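Local coordinates for protein N-Acetyltransferase, PseH (Campylobacter jejuni subsp. jejuni PT14, PDB 4XPL) that transfers an acetyl group from acetyl coenzyme A to the 4-amino group of a UDP-linked amino sugar, probably the third step of pseudaminic acid biosynthesis for flagellin modification, at residues I71-D76 and G88-K92; T81-F87 and V116-Y122; G99-N104 and L133-F139. The protein carries 8 engineered substitutions. The contacts are given in a common frame with arbitrary orientation. Numbering follows the deposited sequence.

Contact 1: residues I71-D76 and G88-K92. With ACO (acetyl coenzyme *a), chain B.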
loop_
_atom_site.group_PDB
_atom_site.type_symbol
_atom_site.label_atom_id
_atom_site.label_comp_id
_atom_site.label_asym_id
_atom_site.label_seq_id
_atom_site.Cartn_x
_atom_site.Cartn_y
_atom_site.Cartn_z
ATOM N N ILE A 71 -5.705 12.849 -5.567
ATOM C CA ILE A 71 -4.840 11.725 -5.179
ATOM C C ILE A 71 -4.102 12.051 -3.881
ATOM O O ILE A 71 -3.527 13.133 -3.778
ATOM C CB ILE A 71 -3.819 11.375 -6.293
ATOM C CG1 ILE A 71 -4.539 10.820 -7.522
ATOM C CG2 ILE A 71 -2.796 10.351 -5.804
ATOM C CD1 ILE A 71 -3.725 10.905 -8.819
ATOM N N ILE A 72 -4.129 11.131 -2.888
ATOM C CA ILE A 72 -3.361 11.322 -1.659
ATOM C C ILE A 72 -2.288 10.277 -1.370
ATOM O O ILE A 72 -1.413 10.517 -0.540
ATOM C CB ILE A 72 -4.284 11.492 -0.431
ATOM C CG1 ILE A 72 -5.197 10.287 -0.193
ATOM C CG2 ILE A 72 -5.152 12.826 -0.649
ATOM C CD1 ILE A 72 -5.733 10.223 1.280
ATOM N N GLY A 73 -2.326 9.148 -2.074
ATOM C CA GLY A 73 -1.279 8.144 -1.904
ATOM C C GLY A 73 -1.649 6.854 -2.583
ATOM O O GLY A 73 -2.645 6.781 -3.338
ATOM N N VAL A 74 -0.820 5.855 -2.325
ATOM C CA VAL A 74 -1.024 4.498 -2.828
ATOM C C VAL A 74 -1.003 3.545 -1.649
ATOM O O VAL A 74 -0.205 3.707 -0.686
ATOM C CB VAL A 74 0.094 4.136 -3.840
ATOM C CG1 VAL A 74 0.243 2.583 -4.075
ATOM C CG2 VAL A 74 -0.101 4.901 -5.161
ATOM N N ILE A 75 -1.845 2.530 -1.721
ATOM C CA ILE A 75 -1.762 1.419 -0.784
ATOM C C ILE A 75 -1.677 0.101 -1.519
ATOM O O ILE A 75 -2.065 0.016 -2.663
ATOM C CB ILE A 75 -2.957 1.423 0.222
ATOM C CG1 ILE A 75 -4.298 1.255 -0.487
ATOM C CG2 ILE A 75 -2.931 2.694 1.079
ATOM C CD1 ILE A 75 -5.501 1.041 0.484
ATOM N N ASP A 76 -1.131 -0.919 -0.855
ATOM C CA ASP A 76 -1.000 -2.193 -1.472
ATOM C C ASP A 76 -1.105 -3.318 -0.479
ATOM O O ASP A 76 -0.788 -3.176 0.743
ATOM C CB ASP A 76 0.289 -2.325 -2.312
ATOM C CG ASP A 76 1.531 -2.407 -1.484
ATOM O OD1 ASP A 76 1.918 -3.531 -1.105
ATOM O OD2 ASP A 76 2.114 -1.340 -1.228
ATOM N N GLY A 88 1.576 -2.353 2.247
ATOM C CA GLY A 88 2.463 -1.220 2.097
ATOM C C GLY A 88 1.643 0.029 1.808
ATOM O O GLY A 88 0.451 -0.046 1.462
ATOM N N LEU A 89 2.272 1.183 2.004
ATOM C CA LEU A 89 1.606 2.480 1.761
ATOM C C LEU A 89 2.656 3.509 1.389
ATOM O O LEU A 89 3.850 3.357 1.730
ATOM C CB LEU A 89 0.822 2.926 2.988
ATOM C CG LEU A 89 1.539 3.458 4.223
ATOM C CD1 LEU A 89 0.635 4.235 5.185
ATOM C CD2 LEU A 89 2.215 2.311 4.931
ATOM N N TYR A 90 2.223 4.506 0.642
ATOM C CA TYR A 90 3.098 5.545 0.176
ATOM C C TYR A 90 2.289 6.833 0.027
ATOM O O TYR A 90 1.341 6.878 -0.771
ATOM C CB TYR A 90 3.756 5.101 -1.145
ATOM C CG TYR A 90 4.995 5.871 -1.500
ATOM C CD1 TYR A 90 4.910 7.113 -2.092
ATOM C CD2 TYR A 90 6.266 5.350 -1.256
ATOM C CE1 TYR A 90 6.040 7.841 -2.422
ATOM C CE2 TYR A 90 7.415 6.080 -1.590
ATOM C CZ TYR A 90 7.279 7.333 -2.171
ATOM O OH TYR A 90 8.382 8.081 -2.521
ATOM N N ALA A 91 2.638 7.872 0.787
ATOM C CA ALA A 91 1.934 9.157 0.656
ATOM C C ALA A 91 2.404 9.869 -0.617
ATOM O O ALA A 91 3.568 9.758 -1.015
ATOM C CB ALA A 91 2.151 10.062 1.892
ATOM N N LYS A 92 1.497 10.574 -1.273
ATOM C CA LYS A 92 1.876 11.480 -2.341
ATOM C C LYS A 92 2.953 12.380 -1.720
ATOM O O LYS A 92 2.780 12.843 -0.588
ATOM C CB LYS A 92 0.654 12.261 -2.855
ATOM C CG LYS A 92 0.895 13.180 -4.064
ATOM C CD LYS A 92 -0.430 13.686 -4.640
ATOM C CE LYS A 92 -0.255 14.375 -5.987
ATOM N NZ LYS A 92 0.616 15.577 -5.888
HETATM N N1A ACO B . 9.856 9.179 15.747
HETATM C C2A ACO B . 8.561 8.962 16.064
HETATM N N3A ACO B . 7.542 9.510 15.368
HETATM C C4A ACO B . 7.756 10.320 14.292
HETATM C C5A ACO B . 9.139 10.595 13.880
HETATM C C6A ACO B . 10.216 9.963 14.697
HETATM N N6A ACO B . 11.530 10.156 14.413
HETATM N N7A ACO B . 9.058 11.414 12.807
HETATM C C8A ACO B . 7.738 11.643 12.551
HETATM N N9A ACO B . 6.961 10.983 13.439
HETATM C C1B ACO B . 5.467 10.942 13.520
HETATM C C2B ACO B . 4.781 12.256 13.167
HETATM O O2B ACO B . 4.839 13.194 14.246
HETATM C C3B ACO B . 3.376 11.768 12.887
HETATM O O3B ACO B . 2.687 11.669 14.133
HETATM P P3B ACO B . 1.081 11.549 14.277
HETATM O O7A ACO B . 0.694 10.255 13.566
HETATM O O8A ACO B . 0.902 11.456 15.775
HETATM O O9A ACO B . 0.521 12.814 13.657
HETATM C C4B ACO B . 3.575 10.397 12.240
HETATM O O4B ACO B . 4.887 9.965 12.632
HETATM C C5B ACO B . 3.435 10.452 10.714
HETATM O O5B ACO B . 4.235 11.509 10.162
HETATM P P1A ACO B . 3.767 12.455 8.932
HETATM O O1A ACO B . 4.872 13.411 8.573
HETATM O O2A ACO B . 2.367 12.968 9.190
HETATM O O3A ACO B . 3.822 11.472 7.659
HETATM P P2A ACO B . 2.534 10.914 6.906
HETATM O O4A ACO B . 1.512 10.468 7.919
HETATM O O5A ACO B . 2.133 11.969 5.896
HETATM O O6A ACO B . 3.149 9.701 6.035
HETATM C CBP ACO B . 4.119 7.634 5.467
HETATM C CCP ACO B . 3.725 8.533 6.613
HETATM C CDP ACO B . 2.833 7.290 4.659
HETATM C CEP ACO B . 4.766 6.362 6.030
HETATM C CAP ACO B . 5.125 8.421 4.611
HETATM O OAP ACO B . 6.265 8.825 5.408
HETATM C C9P ACO B . 5.613 7.644 3.430
HETATM O O9P ACO B . 4.913 7.504 2.425
HETATM N N8P ACO B . 6.855 7.160 3.525
HETATM C C7P ACO B . 7.499 6.467 2.414
HETATM C C6P ACO B . 6.844 5.105 2.147
HETATM C C5P ACO B . 6.936 4.195 3.357
HETATM O O5P ACO B . 7.937 4.195 4.081
HETATM N N4P ACO B . 5.917 3.361 3.567
HETATM C C3P ACO B . 6.037 2.281 4.561
HETATM C C2P ACO B . 6.754 1.058 3.945
HETATM S S1P ACO B . 5.674 0.382 2.703
HETATM C C ACO B . 6.265 0.884 1.229
HETATM O O ACO B . 7.251 1.629 1.171
HETATM C CH3 ACO B . 5.529 0.423 -0.005
#
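Gly-88 and Lys-92 lose the most surface here, and they mark the two ends of an antiparallel hairpin pairing inside the central sheet. Gly-88 faces Asp-76 as a hydrogen-bonded pair: Asp-76 N to Gly-88 O and Gly-88 N to Asp-76 O are both 2.9 Å. A CB on Gly-88 would run into Asp-76 OD2, so the bare backbone makes room for the carboxylate. Val-74 and Tyr-90 pair the same way, each N reaching the other's O at 2.9 Å. At the far end Lys-92 N donates to Ile-72 O (3.0 Å), its CD lies 3.3 Å from Ile-71 O, and NZ bonds onward to Asn-94. The other edge of 88-92 takes the cofactor: ACO N4P donates to Leu-89 O and Ala-91 N donates to ACO O9P, each 2.8 Å, while Gly-88 CA lies 3.6 Å from ACO S1P. Backbone NH and C=O groups are thus used on both edges, so the pantetheine arm pairs with the strand much as another strand would, the familiar GNAT mode.

Contact 2: residues T81-F87 and V116-Y122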
loop_
_atom_site.group_PDB
_atom_site.type_symbol
_atom_site.label_atom_id
_atom_site.label_comp_id
_atom_site.label_asym_id
_atom_site.label_seq_id
_atom_site.Cartn_x
_atom_site.Cartn_y
_atom_site.Cartn_z
ATOM N N THR A 81 -3.654 -14.177 1.203
ATOM C CA THR A 81 -4.281 -15.469 1.352
ATOM C C THR A 81 -5.692 -15.283 1.934
ATOM O O THR A 81 -6.126 -14.159 2.164
ATOM C CB THR A 81 -3.472 -16.367 2.294
ATOM O OG1 THR A 81 -3.739 -15.983 3.649
ATOM C CG2 THR A 81 -1.953 -16.252 2.012
ATOM N N THR A 82 -6.397 -16.397 2.209
ATOM C CA THR A 82 -7.705 -16.291 2.883
ATOM C C THR A 82 -7.600 -15.819 4.350
ATOM O O THR A 82 -8.576 -15.280 4.889
ATOM C CB THR A 82 -8.565 -17.588 2.758
ATOM O OG1 THR A 82 -7.877 -18.716 3.325
ATOM C CG2 THR A 82 -8.877 -17.879 1.305
ATOM N N LYS A 83 -6.412 -15.938 4.961
ATOM C CA LYS A 83 -6.216 -15.621 6.376
ATOM C C LYS A 83 -5.338 -14.396 6.687
ATOM O O LYS A 83 -5.478 -13.791 7.746
ATOM C CB LYS A 83 -5.616 -16.852 7.081
ATOM C CG LYS A 83 -6.405 -18.143 6.859
ATOM C CD LYS A 83 -7.840 -18.060 7.368
ATOM C CE LYS A 83 -8.585 -19.373 7.024
ATOM N NZ LYS A 83 -9.823 -19.595 7.841
ATOM N N SER A 84 -4.436 -14.037 5.780
ATOM C CA SER A 84 -3.527 -12.923 5.992
ATOM C C SER A 84 -3.128 -12.199 4.720
ATOM O O SER A 84 -3.389 -12.668 3.597
ATOM C CB SER A 84 -2.257 -13.427 6.670
ATOM O OG SER A 84 -1.385 -14.026 5.722
ATOM N N CYS A 85 -2.517 -11.030 4.911
ATOM C CA CYS A 85 -1.818 -10.337 3.844
ATOM C C CYS A 85 -0.717 -9.440 4.393
ATOM O O CYS A 85 -0.685 -9.156 5.602
ATOM C CB CYS A 85 -2.796 -9.535 2.981
ATOM S SG CYS A 85 -3.508 -8.077 3.770
ATOM N N GLU A 86 0.199 -9.043 3.521
ATOM C CA GLU A 86 1.182 -8.019 3.828
ATOM C C GLU A 86 0.680 -6.768 3.168
ATOM O O GLU A 86 -0.059 -6.849 2.213
ATOM C CB GLU A 86 2.538 -8.356 3.226
ATOM C CG GLU A 86 3.112 -9.597 3.759
ATOM C CD GLU A 86 4.504 -9.873 3.203
ATOM O OE1 GLU A 86 4.821 -9.424 2.068
ATOM O OE2 GLU A 86 5.290 -10.527 3.908
ATOM N N PHE A 87 1.096 -5.622 3.672
ATOM C CA PHE A 87 0.680 -4.367 3.107
ATOM C C PHE A 87 1.808 -3.368 3.066
ATOM O O PHE A 87 2.822 -3.485 3.778
ATOM C CB PHE A 87 -0.501 -3.760 3.890
ATOM C CG PHE A 87 -0.117 -3.187 5.213
ATOM C CD1 PHE A 87 -0.141 -3.966 6.347
ATOM C CD2 PHE A 87 0.295 -1.872 5.315
ATOM C CE1 PHE A 87 0.220 -3.463 7.557
ATOM C CE2 PHE A 87 0.673 -1.350 6.534
ATOM C CZ PHE A 87 0.631 -2.135 7.657
ATOM N N VAL A 116 -9.377 -10.933 5.752
ATOM C CA VAL A 116 -8.254 -11.628 6.437
ATOM C C VAL A 116 -8.336 -11.386 7.944
ATOM O O VAL A 116 -8.855 -10.381 8.384
ATOM C CB VAL A 116 -6.867 -11.162 5.905
ATOM C CG1 VAL A 116 -6.749 -11.442 4.401
ATOM C CG2 VAL A 116 -6.627 -9.696 6.195
ATOM N N ASN A 117 -7.823 -12.302 8.739
ATOM C CA ASN A 117 -7.747 -12.068 10.177
ATOM C C ASN A 117 -6.468 -11.364 10.613
ATOM O O ASN A 117 -6.466 -10.719 11.678
ATOM C CB ASN A 117 -7.869 -13.361 10.966
ATOM C CG ASN A 117 -8.081 -13.093 12.458
ATOM O OD1 ASN A 117 -8.843 -12.175 12.834
ATOM N ND2 ASN A 117 -7.364 -13.832 13.309
ATOM N N THR A 118 -5.386 -11.533 9.848
ATOM C CA THR A 118 -4.088 -10.959 10.206
ATOM C C THR A 118 -3.508 -10.063 9.088
ATOM O O THR A 118 -3.351 -10.497 7.949
ATOM C CB THR A 118 -3.090 -12.088 10.561
ATOM O OG1 THR A 118 -3.686 -12.937 11.553
ATOM C CG2 THR A 118 -1.761 -11.528 11.098
ATOM N N LEU A 119 -3.174 -8.830 9.463
ATOM C CA LEU A 119 -2.465 -7.859 8.636
ATOM C C LEU A 119 -1.033 -7.781 9.087
ATOM O O LEU A 119 -0.761 -7.556 10.271
ATOM C CB LEU A 119 -3.082 -6.457 8.775
ATOM C CG LEU A 119 -3.802 -5.790 7.635
ATOM C CD1 LEU A 119 -4.121 -4.346 8.080
ATOM C CD2 LEU A 119 -3.057 -5.794 6.271
ATOM N N LYS A 120 -0.105 -7.938 8.152
ATOM C CA LYS A 120 1.314 -7.949 8.464
ATOM C C LYS A 120 2.090 -6.945 7.609
ATOM O O LYS A 120 1.707 -6.608 6.479
ATOM C CB LYS A 120 1.900 -9.357 8.245
ATOM C CG LYS A 120 1.129 -10.481 8.956
ATOM C CD LYS A 120 1.701 -11.862 8.605
ATOM C CE LYS A 120 1.358 -12.245 7.171
ATOM N NZ LYS A 120 2.229 -13.304 6.637
ATOM N N ALA A 121 3.190 -6.468 8.150
ATOM C CA ALA A 121 4.112 -5.649 7.377
ATOM C C ALA A 121 5.506 -5.837 7.912
ATOM O O ALA A 121 5.699 -6.342 9.011
ATOM C CB ALA A 121 3.726 -4.161 7.435
ATOM N N TYR A 122 6.483 -5.401 7.126
ATOM C CA TYR A 122 7.849 -5.262 7.607
ATOM C C TYR A 122 8.409 -3.943 7.087
ATOM O O TYR A 122 8.030 -3.476 6.008
ATOM C CB TYR A 122 8.725 -6.436 7.194
ATOM C CG TYR A 122 8.820 -6.658 5.714
ATOM C CD1 TYR A 122 7.783 -7.285 5.027
ATOM C CD2 TYR A 122 9.946 -6.254 4.992
ATOM C CE1 TYR A 122 7.847 -7.496 3.663
ATOM C CE2 TYR A 122 10.022 -6.454 3.610
ATOM C CZ TYR A 122 8.962 -7.081 2.955
ATOM O OH TYR A 122 9.008 -7.305 1.594
HETATM O O HOH W 1 -4.964 -14.832 10.333
HETATM O O HOH W 2 0.301 -13.118 3.881
HETATM O O HOH W 3 5.053 -5.066 4.382
#
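This is a parallel strand pairing, the two strands of a beta-alpha-beta unit whose crossover is helix 99-114, and it lies where strands 84-91 and 118-124 start side by side in the central sheet. Lys-83 O opens the register by accepting from Asn-117 N (2.9 Å) and Thr-118 N (3.1 Å). From there the bonds alternate: Cys-85 N to Thr-118 O at 3.2 Å, Lys-120 N to Cys-85 O at 2.9 Å, Phe-87 N to Lys-120 O at 3.0 Å. The turn leading in is held by Thr-81 OG1, which accepts from Lys-83 N (an ST turn) and from Ser-84 N (an ST motif), both at 3.0 Å.

One face of the pair is apolar. Cys-85 SG and Phe-87 CD1 each come within 3.4 Å of Leu-119 CD2, and the Ala-121 methyl sits over the Phe-87 ring, CB 3.9 Å from its centroid, a CH-pi contact; Ile-106 of helix 99-114 packs on both Phe-87 and Leu-119. The other face, with Ser-84, Glu-86, Thr-118 and Lys-120, is polar and wetter: a water joins Lys-83 O to Thr-118 OG1, which also bonds to Lys-154.

The axes of the short strands 84-87 and 118-122 lie at 33° to each other, and direct bonding stops after Phe-87 N. Phe-87 O and Tyr-122 N are 5.3 Å apart, with a water between them at 2.8 Å from Phe-87 O and 3.1 Å from Tyr-122 N. A water standing in for a direct backbone hydrogen bond implies that the strands are parting here, the start of the V-shaped splay that in GNAT enzymes receives the cofactor.

Contact 3: residues G99-N104 and L133-F139; sequences GQILMN and LYQQNHF. With ACO (acetyl coenzyme *a), chain B.
Two side-chain amides clasp each other at the strongest point: Gln-100 NE2 donates to Asn-137 OD1 at 2.7 Å, and Asn-137 ND2 returns a bond to Gln-100 OE1 at 2.9 Å. Chi1 t and chi2 p swing the Gln-100 amide toward Asn-137, whose chi1 is m. Each is steadied within its own segment, Gln-100 NE2 reaching Asn-104 OD1 (2.9 Å) and Asn-137 ND2 reaching Leu-133 O (2.8 Å). A water donates to Asn-104 OD1 (2.8 Å) and Asn-137 OD1 (2.7 Å).

Cofactor bonds come next. Gln-136 NE2 donates to ACO O7A of the 3'-phosphate (2.7 Å), and Gly-99 N makes a weak 3.1 Å bond to ACO O4A of the pyrophosphate. Gly-99 starts regular helix (99-104, phi/psi near -60/-43) and follows Gly-97 in the Gly-X-Gly of the GNAT pyrophosphate-binding loop; a CB here would clash with O4A and Leu-133 CD2. Segment 133-139 runs from the end of helix 128-136 into the loop after it, a Schellman motif ending the helix: His-138 has positive phi (71°), with Phe-139 N to Tyr-134 O at 3.0 Å and His-138 N to Gln-135 O at 3.1 Å.

The backbones keep apart, CA atoms 7.1 Å for Gln-100 and Leu-133, 7.7 Å for Met-103 and Asn-137. Met-103, all three chi angles m, fills the gap: CG 3.7 Å from Leu-133 CD2, CE 3.6 Å from Phe-139 CE1, and SD 3.7 Å from Tyr-134 CE1 in an oblique Met-aromatic contact.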
loop_
_atom_site.group_PDB
_atom_site.type_symbol
_atom_site.label_atom_id
_atom_site.label_comp_id
_atom_site.label_asym_id
_atom_site.label_seq_id
_atom_site.Cartn_x
_atom_site.Cartn_y
_atom_site.Cartn_z
ATOM N N GLY A 99 -0.902 9.673 6.176
ATOM C CA GLY A 99 -0.639 8.288 6.592
ATOM C C GLY A 99 -1.767 7.609 7.341
ATOM O O GLY A 99 -2.094 6.460 7.047
ATOM N N GLN A 100 -2.393 8.323 8.267
ATOM C CA GLN A 100 -3.517 7.771 9.030
ATOM C C GLN A 100 -4.711 7.433 8.145
ATOM O O GLN A 100 -5.344 6.402 8.327
ATOM C CB GLN A 100 -3.935 8.681 10.181
ATOM C CG GLN A 100 -5.010 8.052 11.095
ATOM C CD GLN A 100 -4.580 6.732 11.700
ATOM O OE1 GLN A 100 -3.483 6.637 12.260
ATOM N NE2 GLN A 100 -5.441 5.704 11.615
ATOM N N ILE A 101 -4.989 8.282 7.159
ATOM C CA ILE A 101 -6.049 8.009 6.201
ATOM C C ILE A 101 -5.753 6.748 5.415
ATOM O O ILE A 101 -6.611 5.868 5.275
ATOM C CB ILE A 101 -6.201 9.166 5.204
ATOM C CG1 ILE A 101 -6.625 10.417 5.975
ATOM C CG2 ILE A 101 -7.202 8.758 4.118
ATOM C CD1 ILE A 101 -6.847 11.690 5.125
ATOM N N LEU A 102 -4.528 6.639 4.914
ATOM C CA LEU A 102 -4.113 5.441 4.203
ATOM C C LEU A 102 -4.195 4.193 5.072
ATOM O O LEU A 102 -4.638 3.138 4.599
ATOM C CB LEU A 102 -2.711 5.587 3.622
ATOM C CG LEU A 102 -2.412 6.789 2.726
ATOM C CD1 LEU A 102 -0.945 6.803 2.236
ATOM C CD2 LEU A 102 -3.412 6.847 1.549
ATOM N N MET A 103 -3.793 4.329 6.333
ATOM C CA MET A 103 -3.874 3.222 7.313
ATOM C C MET A 103 -5.327 2.821 7.590
ATOM O O MET A 103 -5.651 1.626 7.653
ATOM C CB MET A 103 -3.181 3.599 8.633
ATOM C CG MET A 103 -1.672 3.640 8.601
ATOM S SD MET A 103 -0.916 2.086 8.048
ATOM C CE MET A 103 -1.524 0.971 9.330
ATOM N N ASN A 104 -6.215 3.796 7.752
ATOM C CA ASN A 104 -7.637 3.477 7.886
ATOM C C ASN A 104 -8.131 2.656 6.706
ATOM O O ASN A 104 -8.868 1.694 6.894
ATOM C CB ASN A 104 -8.531 4.741 7.976
ATOM C CG ASN A 104 -8.382 5.491 9.298
ATOM O OD1 ASN A 104 -7.972 4.922 10.340
ATOM N ND2 ASN A 104 -8.698 6.797 9.257
ATOM N N LEU A 133 3.376 5.129 13.071
ATOM C CA LEU A 133 2.046 5.071 12.484
ATOM C C LEU A 133 1.423 3.712 12.747
ATOM O O LEU A 133 0.258 3.623 13.111
ATOM C CB LEU A 133 2.159 5.315 10.982
ATOM C CG LEU A 133 0.900 5.678 10.262
ATOM C CD1 LEU A 133 0.272 6.923 10.901
ATOM C CD2 LEU A 133 1.245 5.871 8.780
ATOM N N TYR A 134 2.214 2.654 12.570
ATOM C CA TYR A 134 1.753 1.280 12.809
ATOM C C TYR A 134 1.425 1.062 14.286
ATOM O O TYR A 134 0.392 0.471 14.622
ATOM C CB TYR A 134 2.811 0.261 12.339
ATOM C CG TYR A 134 3.085 0.282 10.835
ATOM C CD1 TYR A 134 2.326 1.072 9.966
ATOM C CD2 TYR A 134 4.113 -0.481 10.282
ATOM C CE1 TYR A 134 2.590 1.111 8.613
ATOM C CE2 TYR A 134 4.361 -0.459 8.880
ATOM C CZ TYR A 134 3.593 0.330 8.073
ATOM O OH TYR A 134 3.833 0.381 6.708
ATOM N N GLN A 135 2.290 1.549 15.168
ATOM C CA GLN A 135 2.071 1.436 16.610
ATOM C C GLN A 135 0.800 2.180 16.997
ATOM O O GLN A 135 0.029 1.711 17.839
ATOM C CB GLN A 135 3.265 2.007 17.396
ATOM C CG GLN A 135 3.031 2.178 18.889
ATOM C CD GLN A 135 3.024 3.630 19.323
ATOM O OE1 GLN A 135 4.099 4.220 19.550
ATOM N NE2 GLN A 135 1.826 4.214 19.469
ATOM N N GLN A 136 0.581 3.346 16.394
ATOM C CA GLN A 136 -0.628 4.124 16.695
ATOM C C GLN A 136 -1.907 3.401 16.266
ATOM O O GLN A 136 -2.974 3.674 16.789
ATOM C CB GLN A 136 -0.570 5.506 16.039
ATOM C CG GLN A 136 0.401 6.451 16.732
ATOM C CD GLN A 136 0.569 7.777 16.028
ATOM O OE1 GLN A 136 1.022 8.746 16.639
ATOM N NE2 GLN A 136 0.223 7.837 14.753
ATOM N N ASN A 137 -1.802 2.498 15.302
ATOM C CA ASN A 137 -2.950 1.708 14.845
ATOM C C ASN A 137 -2.952 0.259 15.419
ATOM O O ASN A 137 -3.586 -0.662 14.865
ATOM C CB ASN A 137 -2.996 1.710 13.315
ATOM C CG ASN A 137 -3.434 3.042 12.754
ATOM O OD1 ASN A 137 -4.625 3.289 12.620
ATOM N ND2 ASN A 137 -2.478 3.949 12.509
ATOM N N HIS A 138 -2.290 0.120 16.564
ATOM C CA HIS A 138 -2.269 -1.093 17.425
ATOM C C HIS A 138 -1.503 -2.280 16.867
ATOM O O HIS A 138 -1.665 -3.410 17.345
ATOM C CB HIS A 138 -3.671 -1.503 17.889
ATOM C CG HIS A 138 -4.509 -0.352 18.335
ATOM N ND1 HIS A 138 -4.013 0.658 19.132
ATOM C CD2 HIS A 138 -5.817 -0.071 18.136
ATOM C CE1 HIS A 138 -4.977 1.527 19.379
ATOM N NE2 HIS A 138 -6.082 1.107 18.790
ATOM N N PHE A 139 -0.625 -2.020 15.896
ATOM C CA PHE A 139 0.320 -3.022 15.451
ATOM C C PHE A 139 1.328 -3.365 16.544
ATOM O O PHE A 139 1.668 -2.551 17.401
ATOM C CB PHE A 139 1.042 -2.581 14.163
ATOM C CG PHE A 139 0.201 -2.714 12.926
ATOM C CD1 PHE A 139 -0.764 -1.754 12.617
ATOM C CD2 PHE A 139 0.315 -3.828 12.107
ATOM C CE1 PHE A 139 -1.554 -1.883 11.513
ATOM C CE2 PHE A 139 -0.474 -3.950 11.003
ATOM C CZ PHE A 139 -1.403 -2.970 10.695
HETATM N N1A ACO B . 9.856 9.179 15.747
HETATM C C2A ACO B . 8.561 8.962 16.064
HETATM N N3A ACO B . 7.542 9.510 15.368
HETATM C C4A ACO B . 7.756 10.320 14.292
HETATM C C5A ACO B . 9.139 10.595 13.880
HETATM C C6A ACO B . 10.216 9.963 14.697
HETATM N N6A ACO B . 11.530 10.156 14.413
HETATM N N7A ACO B . 9.058 11.414 12.807
HETATM C C8A ACO B . 7.738 11.643 12.551
HETATM N N9A ACO B . 6.961 10.983 13.439
HETATM C C1B ACO B . 5.467 10.942 13.520
HETATM C C2B ACO B . 4.781 12.256 13.167
HETATM O O2B ACO B . 4.839 13.194 14.246
HETATM C C3B ACO B . 3.376 11.768 12.887
HETATM O O3B ACO B . 2.687 11.669 14.133
HETATM P P3B ACO B . 1.081 11.549 14.277
HETATM O O7A ACO B . 0.694 10.255 13.566
HETATM O O8A ACO B . 0.902 11.456 15.775
HETATM O O9A ACO B . 0.521 12.814 13.657
HETATM C C4B ACO B . 3.575 10.397 12.240
HETATM O O4B ACO B . 4.887 9.965 12.632
HETATM C C5B ACO B . 3.435 10.452 10.714
HETATM O O5B ACO B . 4.235 11.509 10.162
HETATM P P1A ACO B . 3.767 12.455 8.932
HETATM O O1A ACO B . 4.872 13.411 8.573
HETATM O O2A ACO B . 2.367 12.968 9.190
HETATM O O3A ACO B . 3.822 11.472 7.659
HETATM P P2A ACO B . 2.534 10.914 6.906
HETATM O O4A ACO B . 1.512 10.468 7.919
HETATM O O5A ACO B . 2.133 11.969 5.896
HETATM O O6A ACO B . 3.149 9.701 6.035
HETATM C CBP ACO B . 4.119 7.634 5.467
HETATM C CCP ACO B . 3.725 8.533 6.613
HETATM C CDP ACO B . 2.833 7.290 4.659
HETATM C CEP ACO B . 4.766 6.362 6.030
HETATM C CAP ACO B . 5.125 8.421 4.611
HETATM O OAP ACO B . 6.265 8.825 5.408
HETATM C C9P ACO B . 5.613 7.644 3.430
HETATM O O9P ACO B . 4.913 7.504 2.425
HETATM N N8P ACO B . 6.855 7.160 3.525
HETATM C C7P ACO B . 7.499 6.467 2.414
HETATM C C6P ACO B . 6.844 5.105 2.147
HETATM C C5P ACO B . 6.936 4.195 3.357
HETATM O O5P ACO B . 7.937 4.195 4.081
HETATM N N4P ACO B . 5.917 3.361 3.567
HETATM C C3P ACO B . 6.037 2.281 4.561
HETATM C C2P ACO B . 6.754 1.058 3.945
HETATM S S1P ACO B . 5.674 0.382 2.703
HETATM C C ACO B . 6.265 0.884 1.229
HETATM O O ACO B . 7.251 1.629 1.171
HETATM C CH3 ACO B . 5.529 0.423 -0.005
HETATM O O HOH W 4 -7.117 2.617 11.686
#

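In the fold
Strand 84-91 ties the three contacts together: its first half pairs in contact 2, its second half in contact 1, and it leads on to helix 99-114 of contact 3. Contacts 1 and 2 meet at Asp-76 O and Phe-87 CB, 3.2 Å apart, although their centres are 18 Å apart. Contact 3 packs against the same sheet, its centre 13 Å from contact 1 and 15 Å from contact 2: Tyr-134 OH comes 3.1 Å from Leu-89 CD2, and Phe-139 CE2 comes 3.5 Å from Phe-87 CE1. Contact 1 holds the pantetheine arm of acetyl coenzyme A and contact 3 takes part in holding its phosphates, while the Phe-87 side chain of contact 2 stays about 6 Å from the cofactor at the nearest atoms.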